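Oxidoreductase YdhF (Escherichia coli, PDB 1OG6) binds NADPH and probably acts as an oxidoreductase of the aldo-keto reductase family, built as an alpha/beta barrel. Local coordinates at residues C[15-20]-C[259-264]; C[46-51]-C[79-84]; C[37-42]-C[72-77]. All coordinates share one frame; numbering follows the deposited sequence.

Interaction 1. Residues C[15-20]-C[259-264]; sequences SRFVMG and PIIGSG. With NAP (NADP nicotinamide-adenine-dinucleotide phosphate), chain F.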
loop_
_atom_site.group_PDB
_atom_site.type_symbol
_atom_site.label_atom_id
_atom_site.label_comp_id
_atom_site.label_asym_id
_atom_site.label_seq_id
_atom_site.Cartn_x
_atom_site.Cartn_y
_atom_site.Cartn_z
ATOM N N SER C 15 -11.965 12.265 -25.675
ATOM C CA SER C 15 -10.963 12.824 -26.569
ATOM C C SER C 15 -9.728 12.898 -25.690
ATOM O O SER C 15 -9.819 13.383 -24.583
ATOM C CB SER C 15 -11.376 14.223 -27.011
ATOM O OG SER C 15 -11.360 15.109 -25.915
ATOM N N ARG C 16 -8.581 12.428 -26.168
ATOM C CA ARG C 16 -7.371 12.428 -25.350
ATOM C C ARG C 16 -7.066 13.693 -24.548
ATOM O O ARG C 16 -6.428 13.611 -23.502
ATOM C CB ARG C 16 -6.157 12.054 -26.185
ATOM C CG ARG C 16 -4.966 11.712 -25.331
ATOM C CD ARG C 16 -3.938 10.903 -26.089
ATOM N NE ARG C 16 -2.865 10.482 -25.194
ATOM C CZ ARG C 16 -3.054 9.781 -24.080
ATOM N NH1 ARG C 16 -2.017 9.440 -23.320
ATOM N NH2 ARG C 16 -4.279 9.419 -23.730
ATOM N N PHE C 17 -7.478 14.859 -25.037
ATOM C CA PHE C 17 -7.276 16.098 -24.282
ATOM C C PHE C 17 -8.676 16.533 -23.873
ATOM O O PHE C 17 -9.552 16.702 -24.723
ATOM C CB PHE C 17 -6.630 17.207 -25.120
ATOM C CG PHE C 17 -5.117 17.202 -25.103
ATOM C CD1 PHE C 17 -4.388 16.398 -25.978
ATOM C CD2 PHE C 17 -4.416 18.015 -24.226
ATOM C CE1 PHE C 17 -2.983 16.410 -25.978
ATOM C CE2 PHE C 17 -3.009 18.027 -24.224
ATOM C CZ PHE C 17 -2.302 17.224 -25.102
ATOM N N VAL C 18 -8.880 16.677 -22.566
ATOM C CA VAL C 18 -10.155 17.085 -21.989
ATOM C C VAL C 18 -10.093 18.595 -21.744
ATOM O O VAL C 18 -9.042 19.116 -21.389
ATOM C CB VAL C 18 -10.380 16.370 -20.639
ATOM C CG1 VAL C 18 -11.689 16.776 -20.049
ATOM C CG2 VAL C 18 -10.328 14.875 -20.822
ATOM N N MET C 19 -11.205 19.299 -21.933
ATOM C CA MET C 19 -11.237 20.741 -21.712
ATOM C C MET C 19 -11.865 21.006 -20.342
ATOM O O MET C 19 -13.004 20.631 -20.100
ATOM C CB MET C 19 -12.054 21.415 -22.808
ATOM C CG MET C 19 -11.392 22.632 -23.416
ATOM S SD MET C 19 -11.018 23.878 -22.181
ATOM C CE MET C 19 -9.804 24.829 -22.987
ATOM N N GLY C 20 -11.129 21.655 -19.446
ATOM C CA GLY C 20 -11.659 21.899 -18.115
ATOM C C GLY C 20 -12.209 23.283 -17.854
ATOM O O GLY C 20 -11.554 24.289 -18.129
ATOM N N PRO C 259 -4.718 14.531 -20.497
ATOM C CA PRO C 259 -4.454 15.863 -19.945
ATOM C C PRO C 259 -5.610 16.847 -20.058
ATOM O O PRO C 259 -6.193 17.005 -21.119
ATOM C CB PRO C 259 -3.210 16.311 -20.705
ATOM C CG PRO C 259 -3.334 15.608 -21.988
ATOM C CD PRO C 259 -3.796 14.235 -21.603
ATOM N N ILE C 260 -5.935 17.498 -18.944
ATOM C CA ILE C 260 -7.021 18.470 -18.905
ATOM C C ILE C 260 -6.473 19.886 -19.046
ATOM O O ILE C 260 -5.665 20.354 -18.239
ATOM C CB ILE C 260 -7.827 18.389 -17.580
ATOM C CG1 ILE C 260 -8.244 16.948 -17.291
ATOM C CG2 ILE C 260 -9.074 19.239 -17.688
ATOM C CD1 ILE C 260 -8.997 16.784 -15.992
ATOM N N ILE C 261 -6.929 20.562 -20.086
ATOM C CA ILE C 261 -6.502 21.915 -20.365
ATOM C C ILE C 261 -7.342 22.866 -19.514
ATOM O O ILE C 261 -8.559 22.731 -19.441
ATOM C CB ILE C 261 -6.658 22.210 -21.878
ATOM C CG1 ILE C 261 -5.933 21.124 -22.680
ATOM C CG2 ILE C 261 -6.068 23.563 -22.215
ATOM C CD1 ILE C 261 -6.071 21.225 -24.176
ATOM N N GLY C 262 -6.683 23.812 -18.853
ATOM C CA GLY C 262 -7.392 24.754 -18.002
ATOM C C GLY C 262 -7.347 26.195 -18.468
ATOM O O GLY C 262 -7.948 27.067 -17.845
ATOM N N SER C 263 -6.645 26.445 -19.570
ATOM C CA SER C 263 -6.519 27.790 -20.124
ATOM C C SER C 263 -7.808 28.320 -20.742
ATOM O O SER C 263 -8.581 27.567 -21.339
ATOM C CB SER C 263 -5.424 27.819 -21.179
ATOM O OG SER C 263 -5.377 29.085 -21.805
ATOM N N GLY C 264 -8.019 29.628 -20.604
ATOM C CA GLY C 264 -9.211 30.261 -21.148
ATOM C C GLY C 264 -8.985 30.936 -22.491
ATOM O O GLY C 264 -9.883 31.584 -23.043
HETATM P PA NAP F . -3.404 23.690 -15.408
HETATM O O1A NAP F . -2.233 23.596 -14.626
HETATM O O2A NAP F . -3.642 23.004 -16.736
HETATM O O5B NAP F . -3.733 25.234 -15.699
HETATM C C5B NAP F . -2.643 26.071 -16.141
HETATM C C4B NAP F . -3.044 27.510 -15.666
HETATM O O4B NAP F . -1.888 28.322 -16.106
HETATM C C3B NAP F . -4.247 28.141 -16.413
HETATM O O3B NAP F . -5.007 28.809 -15.412
HETATM C C2B NAP F . -3.686 29.127 -17.420
HETATM O O2B NAP F . -4.372 30.376 -17.440
HETATM C C1B NAP F . -2.201 29.346 -17.008
HETATM N N9A NAP F . -1.339 29.275 -18.178
HETATM C C8A NAP F . -1.328 28.415 -19.260
HETATM N N7A NAP F . -0.379 28.662 -20.144
HETATM C C5A NAP F . 0.275 29.760 -19.599
HETATM C C6A NAP F . 1.378 30.485 -20.084
HETATM N N6A NAP F . 2.062 30.261 -21.224
HETATM N N1A NAP F . 1.827 31.566 -19.303
HETATM N N3A NAP F . 0.104 31.199 -17.592
HETATM C C4A NAP F . -0.320 30.140 -18.381
HETATM O O3 NAP F . -4.632 23.226 -14.513
HETATM P PN NAP F . -5.659 24.027 -13.627
HETATM O O1N NAP F . -5.624 23.993 -12.160
HETATM O O2N NAP F . -6.879 24.386 -14.412
HETATM O O5D NAP F . -6.310 22.569 -13.338
HETATM C C5D NAP F . -6.527 21.539 -14.380
HETATM C C4D NAP F . -7.998 21.183 -14.524
HETATM O O4D NAP F . -8.389 20.038 -13.721
HETATM C C3D NAP F . -9.060 22.303 -14.229
HETATM O O3D NAP F . -9.478 22.971 -15.425
HETATM O O2D NAP F . -11.378 21.387 -14.281
HETATM C C1D NAP F . -9.656 20.287 -13.037
HETATM N N1N NAP F . -9.442 20.142 -11.548
HETATM C C2N NAP F . -9.795 18.950 -10.863
HETATM C C3N NAP F . -9.603 18.881 -9.483
HETATM C C7N NAP F . -9.987 17.589 -8.747
HETATM O O7N NAP F . -9.807 17.580 -7.557
HETATM N N7N NAP F . -10.480 16.561 -9.384
HETATM C C4N NAP F . -9.050 20.012 -8.728
HETATM C C5N NAP F . -8.704 21.191 -9.450
HETATM C C6N NAP F . -8.892 21.282 -10.861
HETATM P P2B NAP F . -4.655 31.233 -18.784
HETATM O O1X NAP F . -5.585 30.887 -19.942
HETATM O O2X NAP F . -4.291 32.672 -18.502
HETATM O O3X NAP F . -5.991 31.356 -18.085
#
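Phe17 and Pro259 meet ring to ring where the two strands first come together. The pyrrolidine brings CG over one face of the aromatic ring, 3.5 Å from the centroid of Phe17 and displaced toward the rim, a CH-pi contact. Phe17 CG stands anti to its own carbonyl carbon (chi1 -89°), which swings the ring across to Pro259 and sets CD2 beside Ile261 CD1 at 3.6 Å. Helix 242-251 packs on both rings through Asn247 and Leu251.

Beyond this pair the side chains alternate. Val18 and Ile260 share the face turned to the barrel interior, CB of Val18 lying 4.0 Å from CG1 of Ile260. Met19 and Ile261 share the other, which helix 266-274 covers; Met19, bent at chi2, lays its CE 4.0 Å from Ile261 CG2. Three parallel-strand hydrogen bonds hold this register: Val18 N to Pro259 O, Ile261 N to Val18 O (2.9 Å) and Gly20 N to Ile261 O (2.8 Å).

Past the strand, Ser263 and Gly264 turn to the cofactor. Ser263 OG donates to NADP O1X at 2.6 Å and Gly264 N at 2.8 Å, so that one oxygen of the 2'-phosphate receives two bonds. Pairing the first parallel strand of the barrel with the last is the closure that defines a TIM barrel, and in this aldo-keto reductase the loop leaving the last strand forms part of the NADP pocket.

Interaction 2. Residues C[46-51]-C[79-84]; sequences VTTVDH and EIVSKC. With NAP (NADP nicotinamide-adenine-dinucleotide phosphate), chain F.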
loop_
_atom_site.group_PDB
_atom_site.type_symbol
_atom_site.label_atom_id
_atom_site.label_comp_id
_atom_site.label_asym_id
_atom_site.label_seq_id
_atom_site.Cartn_x
_atom_site.Cartn_y
_atom_site.Cartn_z
ATOM N N VAL C 46 -11.157 18.329 -29.235
ATOM C CA VAL C 46 -11.415 18.341 -27.794
ATOM C C VAL C 46 -12.917 18.334 -27.563
ATOM O O VAL C 46 -13.554 19.384 -27.547
ATOM C CB VAL C 46 -10.851 19.601 -27.129
ATOM C CG1 VAL C 46 -11.042 19.516 -25.628
ATOM C CG2 VAL C 46 -9.392 19.764 -27.482
ATOM N N THR C 47 -13.484 17.154 -27.371
ATOM C CA THR C 47 -14.917 17.050 -27.182
ATOM C C THR C 47 -15.325 16.794 -25.740
ATOM O O THR C 47 -16.469 17.050 -25.362
ATOM C CB THR C 47 -15.487 15.936 -28.063
ATOM O OG1 THR C 47 -14.829 14.705 -27.750
ATOM C CG2 THR C 47 -15.276 16.263 -29.536
ATOM N N THR C 48 -14.397 16.286 -24.935
ATOM C CA THR C 48 -14.693 15.999 -23.541
ATOM C C THR C 48 -14.511 17.259 -22.723
ATOM O O THR C 48 -13.464 17.890 -22.791
ATOM C CB THR C 48 -13.750 14.937 -22.981
ATOM O OG1 THR C 48 -13.632 13.874 -23.925
ATOM C CG2 THR C 48 -14.279 14.377 -21.677
ATOM N N VAL C 49 -15.531 17.639 -21.962
ATOM C CA VAL C 49 -15.426 18.819 -21.120
ATOM C C VAL C 49 -15.552 18.404 -19.660
ATOM O O VAL C 49 -16.405 17.591 -19.299
ATOM C CB VAL C 49 -16.499 19.878 -21.457
ATOM C CG1 VAL C 49 -16.395 20.267 -22.922
ATOM C CG2 VAL C 49 -17.874 19.356 -21.108
ATOM N N ASP C 50 -14.679 18.965 -18.829
ATOM C CA ASP C 50 -14.638 18.665 -17.408
ATOM C C ASP C 50 -15.375 19.713 -16.583
ATOM O O ASP C 50 -15.221 20.910 -16.810
ATOM C CB ASP C 50 -13.184 18.589 -16.956
ATOM C CG ASP C 50 -13.037 18.028 -15.569
ATOM O OD1 ASP C 50 -13.380 16.843 -15.376
ATOM O OD2 ASP C 50 -12.580 18.773 -14.676
ATOM N N HIS C 51 -16.168 19.247 -15.622
ATOM C CA HIS C 51 -16.940 20.111 -14.739
ATOM C C HIS C 51 -17.016 19.504 -13.359
ATOM O O HIS C 51 -16.538 18.397 -13.139
ATOM C CB HIS C 51 -18.355 20.268 -15.265
ATOM C CG HIS C 51 -18.496 21.337 -16.290
ATOM N ND1 HIS C 51 -18.347 22.673 -15.988
ATOM C CD2 HIS C 51 -18.747 21.273 -17.616
ATOM C CE1 HIS C 51 -18.500 23.387 -17.086
ATOM N NE2 HIS C 51 -18.744 22.561 -18.087
ATOM N N GLU C 79 -18.725 15.274 -24.494
ATOM C CA GLU C 79 -18.939 14.378 -23.377
ATOM C C GLU C 79 -18.825 15.280 -22.163
ATOM O O GLU C 79 -17.868 16.041 -22.044
ATOM C CB GLU C 79 -17.862 13.292 -23.312
ATOM C CG GLU C 79 -17.786 12.395 -24.527
ATOM C CD GLU C 79 -16.882 12.944 -25.609
ATOM O OE1 GLU C 79 -16.736 12.290 -26.660
ATOM O OE2 GLU C 79 -16.308 14.031 -25.407
ATOM N N ILE C 80 -19.803 15.219 -21.270
ATOM C CA ILE C 80 -19.764 16.047 -20.082
ATOM C C ILE C 80 -19.350 15.206 -18.885
ATOM O O ILE C 80 -19.881 14.120 -18.644
ATOM C CB ILE C 80 -21.129 16.732 -19.845
ATOM C CG1 ILE C 80 -21.419 17.682 -21.006
ATOM C CG2 ILE C 80 -21.117 17.517 -18.562
ATOM C CD1 ILE C 80 -22.648 18.525 -20.833
ATOM N N VAL C 81 -18.357 15.707 -18.162
ATOM C CA VAL C 81 -17.833 15.043 -16.979
ATOM C C VAL C 81 -18.067 15.985 -15.810
ATOM O O VAL C 81 -17.822 17.185 -15.912
ATOM C CB VAL C 81 -16.311 14.786 -17.105
ATOM C CG1 VAL C 81 -15.776 14.209 -15.819
ATOM C CG2 VAL C 81 -16.027 13.853 -18.249
ATOM N N SER C 82 -18.552 15.457 -14.701
ATOM C CA SER C 82 -18.779 16.303 -13.551
ATOM C C SER C 82 -18.553 15.480 -12.305
ATOM O O SER C 82 -18.426 14.258 -12.373
ATOM C CB SER C 82 -20.198 16.868 -13.568
ATOM O OG SER C 82 -20.302 17.986 -12.706
ATOM N N LYS C 83 -18.508 16.151 -11.161
ATOM C CA LYS C 83 -18.261 15.475 -9.900
ATOM C C LYS C 83 -19.238 15.964 -8.857
ATOM O O LYS C 83 -20.076 16.821 -9.128
ATOM C CB LYS C 83 -16.840 15.775 -9.442
ATOM C CG LYS C 83 -15.865 15.895 -10.598
ATOM C CD LYS C 83 -14.540 16.475 -10.171
ATOM C CE LYS C 83 -13.718 16.844 -11.384
ATOM N NZ LYS C 83 -14.328 17.968 -12.134
ATOM N N CYS C 84 -19.119 15.405 -7.662
ATOM C CA CYS C 84 -19.964 15.775 -6.537
ATOM C C CYS C 84 -19.405 15.029 -5.341
ATOM O O CYS C 84 -18.818 13.960 -5.504
ATOM C CB CYS C 84 -21.412 15.337 -6.774
ATOM S SG CYS C 84 -21.731 13.589 -6.415
HETATM P PA NAP F . -3.404 23.690 -15.408
HETATM O O1A NAP F . -2.233 23.596 -14.626
HETATM O O2A NAP F . -3.642 23.004 -16.736
HETATM O O5B NAP F . -3.733 25.234 -15.699
HETATM C C5B NAP F . -2.643 26.071 -16.141
HETATM C C4B NAP F . -3.044 27.510 -15.666
HETATM O O4B NAP F . -1.888 28.322 -16.106
HETATM C C3B NAP F . -4.247 28.141 -16.413
HETATM O O3B NAP F . -5.007 28.809 -15.412
HETATM C C2B NAP F . -3.686 29.127 -17.420
HETATM O O2B NAP F . -4.372 30.376 -17.440
HETATM C C1B NAP F . -2.201 29.346 -17.008
HETATM N N9A NAP F . -1.339 29.275 -18.178
HETATM C C8A NAP F . -1.328 28.415 -19.260
HETATM N N7A NAP F . -0.379 28.662 -20.144
HETATM C C5A NAP F . 0.275 29.760 -19.599
HETATM C C6A NAP F . 1.378 30.485 -20.084
HETATM N N6A NAP F . 2.062 30.261 -21.224
HETATM N N1A NAP F . 1.827 31.566 -19.303
HETATM N N3A NAP F . 0.104 31.199 -17.592
HETATM C C4A NAP F . -0.320 30.140 -18.381
HETATM O O3 NAP F . -4.632 23.226 -14.513
HETATM P PN NAP F . -5.659 24.027 -13.627
HETATM O O1N NAP F . -5.624 23.993 -12.160
HETATM O O2N NAP F . -6.879 24.386 -14.412
HETATM O O5D NAP F . -6.310 22.569 -13.338
HETATM C C5D NAP F . -6.527 21.539 -14.380
HETATM C C4D NAP F . -7.998 21.183 -14.524
HETATM O O4D NAP F . -8.389 20.038 -13.721
HETATM C C3D NAP F . -9.060 22.303 -14.229
HETATM O O3D NAP F . -9.478 22.971 -15.425
HETATM O O2D NAP F . -11.378 21.387 -14.281
HETATM C C1D NAP F . -9.656 20.287 -13.037
HETATM N N1N NAP F . -9.442 20.142 -11.548
HETATM C C2N NAP F . -9.795 18.950 -10.863
HETATM C C3N NAP F . -9.603 18.881 -9.483
HETATM C C7N NAP F . -9.987 17.589 -8.747
HETATM O O7N NAP F . -9.807 17.580 -7.557
HETATM N N7N NAP F . -10.480 16.561 -9.384
HETATM C C4N NAP F . -9.050 20.012 -8.728
HETATM C C5N NAP F . -8.704 21.191 -9.450
HETATM C C6N NAP F . -8.892 21.282 -10.861
HETATM P P2B NAP F . -4.655 31.233 -18.784
HETATM O O1X NAP F . -5.585 30.887 -19.942
HETATM O O2X NAP F . -4.291 32.672 -18.502
HETATM O O3X NAP F . -5.991 31.356 -18.085
#
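Lys83 reaches back across the strand pair to Asp50 and the cofactor. From CB the chain passes to CG, 3.6 Å from the carbonyl oxygen of His51, and runs extended through CD, about equally far from His51 O and NADP N7N, to CE, which lies 3.8 Å from that carboxamide nitrogen. A bend at the last torsion (chi4 67°) then turns NZ to Asp50 OD2, where it forms a salt bridge of 3.2 Å, approaching from above the carboxylate plane. NZ also donates to His51 O, modelled too close to be taken literally, and weakly to Tyr55 OH. The same OD2 accepts a hydrogen bond of 2.9 Å from the ribose hydroxyl O2D of NADP.

Tyr55 is probably the proton donor, and its grouping with an aspartate and a lysine on neighbouring barrel strands matches the catalytic site of aldo-keto reductases. The strands 48-50 and 79-84 that carry Asp50 and Lys83 are parallel staves of the TIM barrel, bonded from Val49 N to Glu79 O (2.8 Å) and from Val81 N to Val49 O (2.9 Å).

At the far end of the pair Glu79 bends at chi2 to return its carboxylate over the 47-48 backbone. OE2 takes two hydroxyl bonds: Thr47 OG1 comes in on the syn lone pair at 2.9 Å, while Thr48 OG1, which also accepts from Ser15 N, meets it from above the plane at 3.1 Å. Glu79 OE1 turns to a salt bridge with Arg4.

Interaction 3. Residues C[37-42]-C[72-77]; sequences FIEEHL and PHLRER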
loop_
_atom_site.group_PDB
_atom_site.type_symbol
_atom_site.label_atom_id
_atom_site.label_comp_id
_atom_site.label_asym_id
_atom_site.label_seq_id
_atom_site.Cartn_x
_atom_site.Cartn_y
_atom_site.Cartn_z
ATOM N N PHE C 37 -16.138 29.788 -28.081
ATOM C CA PHE C 37 -14.972 29.076 -27.556
ATOM C C PHE C 37 -15.249 27.575 -27.567
ATOM O O PHE C 37 -14.424 26.779 -28.010
ATOM C CB PHE C 37 -14.696 29.542 -26.119
ATOM C CG PHE C 37 -13.578 28.802 -25.431
ATOM C CD1 PHE C 37 -12.264 28.934 -25.861
ATOM C CD2 PHE C 37 -13.839 27.990 -24.330
ATOM C CE1 PHE C 37 -11.227 28.274 -25.200
ATOM C CE2 PHE C 37 -12.808 27.326 -23.663
ATOM C CZ PHE C 37 -11.503 27.470 -24.099
ATOM N N ILE C 38 -16.422 27.207 -27.068
ATOM C CA ILE C 38 -16.845 25.822 -27.013
ATOM C C ILE C 38 -16.872 25.220 -28.405
ATOM O O ILE C 38 -16.782 24.009 -28.558
ATOM C CB ILE C 38 -18.239 25.711 -26.387
ATOM C CG1 ILE C 38 -18.152 26.056 -24.905
ATOM C CG2 ILE C 38 -18.803 24.317 -26.581
ATOM C CD1 ILE C 38 -19.477 26.123 -24.230
ATOM N N GLU C 39 -17.002 26.060 -29.424
ATOM C CA GLU C 39 -17.019 25.567 -30.797
ATOM C C GLU C 39 -15.599 25.376 -31.291
ATOM O O GLU C 39 -15.188 24.267 -31.640
ATOM C CB GLU C 39 -17.734 26.549 -31.718
ATOM C CG GLU C 39 -19.231 26.407 -31.729
ATOM C CD GLU C 39 -19.877 27.360 -32.705
ATOM O OE1 GLU C 39 -19.367 27.458 -33.844
ATOM O OE2 GLU C 39 -20.889 28.000 -32.338
ATOM N N GLU C 40 -14.855 26.477 -31.320
ATOM C CA GLU C 40 -13.476 26.449 -31.771
ATOM C C GLU C 40 -12.734 25.270 -31.178
ATOM O O GLU C 40 -12.068 24.529 -31.896
ATOM C CB GLU C 40 -12.771 27.755 -31.393
ATOM C CG GLU C 40 -13.220 28.943 -32.225
ATOM C CD GLU C 40 -12.595 30.249 -31.780
ATOM O OE1 GLU C 40 -12.962 30.753 -30.699
ATOM O OE2 GLU C 40 -11.731 30.775 -32.513
ATOM N N HIS C 41 -12.876 25.073 -29.871
ATOM C CA HIS C 41 -12.168 23.992 -29.219
ATOM C C HIS C 41 -12.638 22.581 -29.538
ATOM O O HIS C 41 -11.811 21.682 -29.645
ATOM C CB HIS C 41 -12.088 24.251 -27.703
ATOM C CG HIS C 41 -13.123 23.549 -26.875
ATOM N ND1 HIS C 41 -13.292 22.181 -26.889
ATOM C CD2 HIS C 41 -13.951 24.018 -25.912
ATOM C CE1 HIS C 41 -14.174 21.840 -25.967
ATOM N NE2 HIS C 41 -14.588 22.936 -25.359
ATOM N N LEU C 42 -13.935 22.352 -29.707
ATOM C CA LEU C 42 -14.337 20.991 -30.042
ATOM C C LEU C 42 -14.256 20.763 -31.551
ATOM O O LEU C 42 -14.732 19.759 -32.075
ATOM C CB LEU C 42 -15.732 20.635 -29.475
ATOM C CG LEU C 42 -16.987 21.492 -29.607
ATOM C CD1 LEU C 42 -17.313 21.701 -31.060
ATOM C CD2 LEU C 42 -18.146 20.813 -28.891
ATOM N N PRO C 72 -27.881 24.802 -28.709
ATOM C CA PRO C 72 -28.242 23.409 -28.433
ATOM C C PRO C 72 -27.723 22.354 -29.403
ATOM O O PRO C 72 -27.860 21.157 -29.146
ATOM C CB PRO C 72 -29.765 23.464 -28.380
ATOM C CG PRO C 72 -30.079 24.496 -29.417
ATOM C CD PRO C 72 -29.064 25.576 -29.134
ATOM N N HIS C 73 -27.134 22.780 -30.514
ATOM C CA HIS C 73 -26.609 21.814 -31.471
ATOM C C HIS C 73 -25.259 21.287 -30.999
ATOM O O HIS C 73 -24.628 20.462 -31.666
ATOM C CB HIS C 73 -26.462 22.450 -32.857
ATOM C CG HIS C 73 -25.654 23.711 -32.869
ATOM N ND1 HIS C 73 -26.074 24.871 -32.253
ATOM C CD2 HIS C 73 -24.464 24.002 -33.449
ATOM C CE1 HIS C 73 -25.178 25.823 -32.457
ATOM N NE2 HIS C 73 -24.192 25.322 -33.180
ATOM N N LEU C 74 -24.839 21.751 -29.826
ATOM C CA LEU C 74 -23.559 21.366 -29.257
ATOM C C LEU C 74 -23.543 20.084 -28.435
ATOM O O LEU C 74 -22.718 19.212 -28.680
ATOM C CB LEU C 74 -23.007 22.512 -28.405
ATOM C CG LEU C 74 -22.753 23.843 -29.115
ATOM C CD1 LEU C 74 -22.079 24.800 -28.145
ATOM C CD2 LEU C 74 -21.884 23.635 -30.352
ATOM N N ARG C 75 -24.448 19.954 -27.472
ATOM C CA ARG C 75 -24.460 18.771 -26.614
ATOM C C ARG C 75 -24.032 17.448 -27.245
ATOM O O ARG C 75 -23.139 16.788 -26.723
ATOM C CB ARG C 75 -25.830 18.575 -25.962
ATOM C CG ARG C 75 -25.868 17.418 -24.937
ATOM C CD ARG C 75 -25.029 17.709 -23.680
ATOM N NE ARG C 75 -24.918 16.554 -22.787
ATOM C CZ ARG C 75 -24.051 15.552 -22.937
ATOM N NH1 ARG C 75 -24.037 14.545 -22.072
ATOM N NH2 ARG C 75 -23.185 15.560 -23.942
ATOM N N GLU C 76 -24.651 17.048 -28.351
ATOM C CA GLU C 76 -24.291 15.769 -28.969
ATOM C C GLU C 76 -22.818 15.674 -29.354
ATOM O O GLU C 76 -22.265 14.582 -29.476
ATOM C CB GLU C 76 -25.126 15.499 -30.226
ATOM C CG GLU C 76 -26.491 16.148 -30.273
ATOM C CD GLU C 76 -26.456 17.508 -30.944
ATOM O OE1 GLU C 76 -25.945 17.597 -32.084
ATOM O OE2 GLU C 76 -26.946 18.484 -30.333
ATOM N N ARG C 77 -22.182 16.820 -29.542
ATOM C CA ARG C 77 -20.786 16.855 -29.947
ATOM C C ARG C 77 -19.761 16.762 -28.830
ATOM O O ARG C 77 -18.564 16.869 -29.085
ATOM C CB ARG C 77 -20.520 18.131 -30.738
ATOM C CG ARG C 77 -21.373 18.278 -31.970
ATOM C CD ARG C 77 -20.930 19.501 -32.731
ATOM N NE ARG C 77 -19.524 19.403 -33.109
ATOM C CZ ARG C 77 -18.795 20.427 -33.534
ATOM N NH1 ARG C 77 -19.337 21.634 -33.634
ATOM N NH2 ARG C 77 -17.523 20.243 -33.864
#
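Two first torsions bring Ile38 and Leu74 together: Ile38 turns CG1 beside its backbone N (chi1 -69°), which leaves the CG2 methyl anti to that N and facing Leu74, and Leu74 has CG anti to its carbonyl carbon (chi1 -60°). With chi2 of Leu74 at -174°, CD1 continues the line of the chain and becomes its tip, 3.7 Å from Ile38 CG2. The contact belongs to the outer layer of the TIM barrel, where helix 31-42, following the first parallel strand, packs against residues 72-77 of the loop between helix 60-69 and strand 79-87. Helix 60-69 adds to this apolar patch, Phe64 and Ala67 touching Ile38 and Leu68 touching Leu74.

The other methyl of Leu74 serves two neighbours. CD2 lies 4.1 Å from Glu39 CG, the two side chains crossing at about a right angle, and it also sits against one face of the His73 ring, offset toward the rim. Farther out, Glu39 OE2 approaches His73 NE2 only to 4.3 Å, a proximity without a hydrogen bond.

Arg77 joins from the end of the 72-77 segment, its N bonded back to Leu74 O. The guanidinium lies against Leu42 CD1, but so close in the model that the placing of the two groups is doubtful. Its NH2 makes a long, weak ion pair with Asp43. Nearer the backbone, Leu42 CD2 is 4.0 Å from Arg77 CB.

In the fold
Interactions 1 and 2 lie side by side in one barrel sheet, centres about 9 Å apart, because strands 13-20 and 48-50 are neighbours: Met19 N lies 2.8 Å from Thr48 O, and Met19 O 2.7 Å from Asp50 N, both probable hydrogen bonds. Both reach NADP. Interaction 1 bonds the 2'-phosphate and brings Gly20 CA to 3.6 Å from O3D of the nicotinamide ribose, whose O2D is held by Asp50 in interaction 2. Interaction 3 stands outside the ring of strands, in the helical layer, the Ile38 side chain about 13 Å from the cofactor. Its helix nevertheless rests on both other contacts: Phe37 CZ packs against Met19 CE, and His41 NE2 lies 4.0 Å from Val49 CG1.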